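Local coordinates for N-acetylgalactosaminyltransferase 7 (PDB 6IWR), which belongs to the polypeptide GalNAc-transferase family, pairing a GT-A-type glycosyltransferase domain with a ricin-type beta-trefoil lectin domain, at residues A[509-514]-A[519-524]. Residues are numbered along the deposited sequence; the frame is centred on the assembly and turned at random.
Sequences QLFRIN and LMQYDQ
R512 and M520 face each other as an antiparallel hydrogen-bonded pair in a hairpin (strands 511-514 and 519-521) of the ricin-type beta-trefoil domain: R512 N bonds to M520 O (2.9 Å), M520 N to R512 O (2.8 Å). F511 and L519 supply the apolar bulk a trefoil interior needs: CB of F511 meets CD2 of L519 at 3.9 Å, and both rest on L526. Q521, its CG anti to the backbone N (chi1 177°), crosses F511 obliquely and sets NE2 over one ring face, offset toward the rim, with ring and amide planes 19° apart. NE2 donates to L510 O (3.1 Å) and N508 O, so a buried amide spends its hydrogens on backbone carbonyls. Equally tight, the R512 chain, bent at chi3, brings its guanidinium over M520, whose flexible apolar chain suits a flat cation: M520 CB lies against one face and its methyl CE 3.4 Å from R512 NH2. The looser side is the exposed turn at Y522 and D523. Arginine is long enough to reach it: NH1 bonds in plane to Y522 O (3.0 Å), and NE weakly to A422 O. Neutral carbonyls thus receive the cation, which probably stays protonated and ties the type II' turn of 521-524 to the neighbouring strand.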
loop_
_atom_site.group_PDB
_atom_site.type_symbol
_atom_site.label_atom_id
_atom_site.label_comp_id
_atom_site.label_asym_id
_atom_site.label_seq_id
_atom_site.Cartn_x
_atom_site.Cartn_y
_atom_site.Cartn_z
ATOM N N GLN A 509 -7.100 -13.158 -8.903
ATOM C CA GLN A 509 -7.216 -13.945 -10.121
ATOM C C GLN A 509 -8.664 -14.208 -10.493
ATOM O O GLN A 509 -8.946 -15.149 -11.246
ATOM C CB GLN A 509 -6.461 -15.258 -9.979
ATOM C CG GLN A 509 -4.984 -15.089 -10.021
ATOM C CD GLN A 509 -4.263 -16.413 -10.028
ATOM O OE1 GLN A 509 -4.892 -17.481 -9.980
ATOM N NE2 GLN A 509 -2.939 -16.361 -10.115
ATOM N N LEU A 510 -9.583 -13.383 -9.996
ATOM C CA LEU A 510 -11.020 -13.532 -10.216
ATOM C C LEU A 510 -11.547 -12.334 -10.990
ATOM O O LEU A 510 -11.209 -11.190 -10.673
ATOM C CB LEU A 510 -11.748 -13.635 -8.885
ATOM C CG LEU A 510 -13.204 -14.046 -8.967
ATOM C CD1 LEU A 510 -13.259 -15.556 -8.776
ATOM C CD2 LEU A 510 -14.064 -13.296 -7.936
ATOM N N PHE A 511 -12.375 -12.594 -11.997
ATOM C CA PHE A 511 -12.971 -11.524 -12.792
ATOM C C PHE A 511 -14.426 -11.860 -13.085
ATOM O O PHE A 511 -14.876 -12.995 -12.909
ATOM C CB PHE A 511 -12.194 -11.294 -14.087
ATOM C CG PHE A 511 -10.767 -10.878 -13.858
ATOM C CD1 PHE A 511 -9.767 -11.837 -13.674
ATOM C CD2 PHE A 511 -10.422 -9.527 -13.797
ATOM C CE1 PHE A 511 -8.462 -11.453 -13.445
ATOM C CE2 PHE A 511 -9.121 -9.140 -13.566
ATOM C CZ PHE A 511 -8.139 -10.098 -13.406
ATOM N N ARG A 512 -15.177 -10.852 -13.498
ATOM C CA ARG A 512 -16.522 -11.085 -14.000
ATOM C C ARG A 512 -16.724 -10.214 -15.226
ATOM O O ARG A 512 -16.171 -9.114 -15.324
ATOM C CB ARG A 512 -17.626 -10.804 -12.945
ATOM C CG ARG A 512 -17.499 -9.461 -12.273
ATOM C CD ARG A 512 -18.257 -9.392 -10.973
ATOM N NE ARG A 512 -19.110 -8.220 -10.987
ATOM C CZ ARG A 512 -18.727 -7.008 -10.593
ATOM N NH1 ARG A 512 -17.486 -6.798 -10.120
ATOM N NH2 ARG A 512 -19.599 -6.003 -10.665
ATOM N N ILE A 513 -17.494 -10.726 -16.177
ATOM C CA ILE A 513 -17.871 -9.970 -17.362
ATOM C C ILE A 513 -19.365 -9.688 -17.309
ATOM O O ILE A 513 -20.176 -10.592 -17.074
ATOM C CB ILE A 513 -17.491 -10.698 -18.663
ATOM C CG1 ILE A 513 -17.500 -9.700 -19.818
ATOM C CG2 ILE A 513 -18.483 -11.759 -18.979
ATOM C CD1 ILE A 513 -17.188 -10.325 -21.108
ATOM N N ASN A 514 -19.705 -8.432 -17.565
ATOM C CA ASN A 514 -21.032 -7.843 -17.562
ATOM C C ASN A 514 -21.837 -8.220 -18.791
ATOM O O ASN A 514 -21.294 -8.460 -19.867
ATOM C CB ASN A 514 -20.915 -6.320 -17.608
ATOM C CG ASN A 514 -21.242 -5.713 -16.341
ATOM O OD1 ASN A 514 -21.783 -6.387 -15.460
ATOM N ND2 ASN A 514 -20.953 -4.423 -16.204
ATOM N N LEU A 519 -15.457 -5.841 -18.142
ATOM C CA LEU A 519 -14.612 -6.851 -17.514
ATOM C C LEU A 519 -14.127 -6.290 -16.180
ATOM O O LEU A 519 -13.290 -5.379 -16.150
ATOM C CB LEU A 519 -13.430 -7.205 -18.410
ATOM C CG LEU A 519 -13.116 -8.678 -18.674
ATOM C CD1 LEU A 519 -11.713 -8.782 -19.202
ATOM C CD2 LEU A 519 -13.298 -9.545 -17.434
ATOM N N MET A 520 -14.604 -6.862 -15.089
ATOM C CA MET A 520 -14.404 -6.284 -13.778
ATOM C C MET A 520 -13.748 -7.166 -12.733
ATOM O O MET A 520 -13.974 -8.350 -12.679
ATOM C CB MET A 520 -15.748 -5.808 -13.258
ATOM C CG MET A 520 -16.306 -4.647 -14.047
ATOM S SD MET A 520 -18.033 -4.347 -13.732
ATOM C CE MET A 520 -17.928 -3.512 -12.179
ATOM N N GLN A 521 -12.917 -6.552 -11.909
ATOM C CA GLN A 521 -12.456 -7.123 -10.655
ATOM C C GLN A 521 -12.832 -6.121 -9.594
ATOM O O GLN A 521 -12.498 -4.961 -9.711
ATOM C CB GLN A 521 -10.944 -7.320 -10.667
ATOM C CG GLN A 521 -10.356 -7.845 -9.370
ATOM C CD GLN A 521 -8.915 -8.269 -9.503
ATOM O OE1 GLN A 521 -8.012 -7.487 -9.293
ATOM N NE2 GLN A 521 -8.701 -9.514 -9.849
ATOM N N TYR A 522 -13.530 -6.551 -8.559
ATOM C CA TYR A 522 -13.952 -5.615 -7.526
ATOM C C TYR A 522 -14.782 -4.483 -8.139
ATOM O O TYR A 522 -15.796 -4.725 -8.761
ATOM C CB TYR A 522 -12.770 -5.085 -6.711
ATOM C CG TYR A 522 -11.844 -6.134 -6.183
ATOM C CD1 TYR A 522 -12.308 -7.158 -5.394
ATOM C CD2 TYR A 522 -10.499 -6.086 -6.466
ATOM C CE1 TYR A 522 -11.453 -8.117 -4.912
ATOM C CE2 TYR A 522 -9.645 -7.040 -5.989
ATOM C CZ TYR A 522 -10.128 -8.053 -5.216
ATOM O OH TYR A 522 -9.263 -8.995 -4.738
ATOM N N ASP A 523 -14.385 -3.247 -7.901
ATOM C CA ASP A 523 -15.052 -2.099 -8.461
ATOM C C ASP A 523 -14.369 -1.602 -9.729
ATOM O O ASP A 523 -14.822 -0.656 -10.343
ATOM C CB ASP A 523 -15.135 -0.984 -7.410
ATOM C CG ASP A 523 -13.776 -0.447 -7.021
ATOM O OD1 ASP A 523 -12.885 -1.242 -6.691
ATOM O OD2 ASP A 523 -13.589 0.776 -7.049
ATOM N N GLN A 524 -13.269 -2.234 -10.104
ATOM C CA GLN A 524 -12.505 -1.833 -11.272
ATOM C C GLN A 524 -12.923 -2.529 -12.553
ATOM O O GLN A 524 -13.570 -3.554 -12.524
ATOM C CB GLN A 524 -11.014 -2.040 -11.038
ATOM C CG GLN A 524 -10.502 -1.531 -9.703
ATOM C CD GLN A 524 -9.827 -0.192 -9.801
ATOM O OE1 GLN A 524 -8.693 -0.083 -10.236
ATOM N NE2 GLN A 524 -10.524 0.833 -9.395
#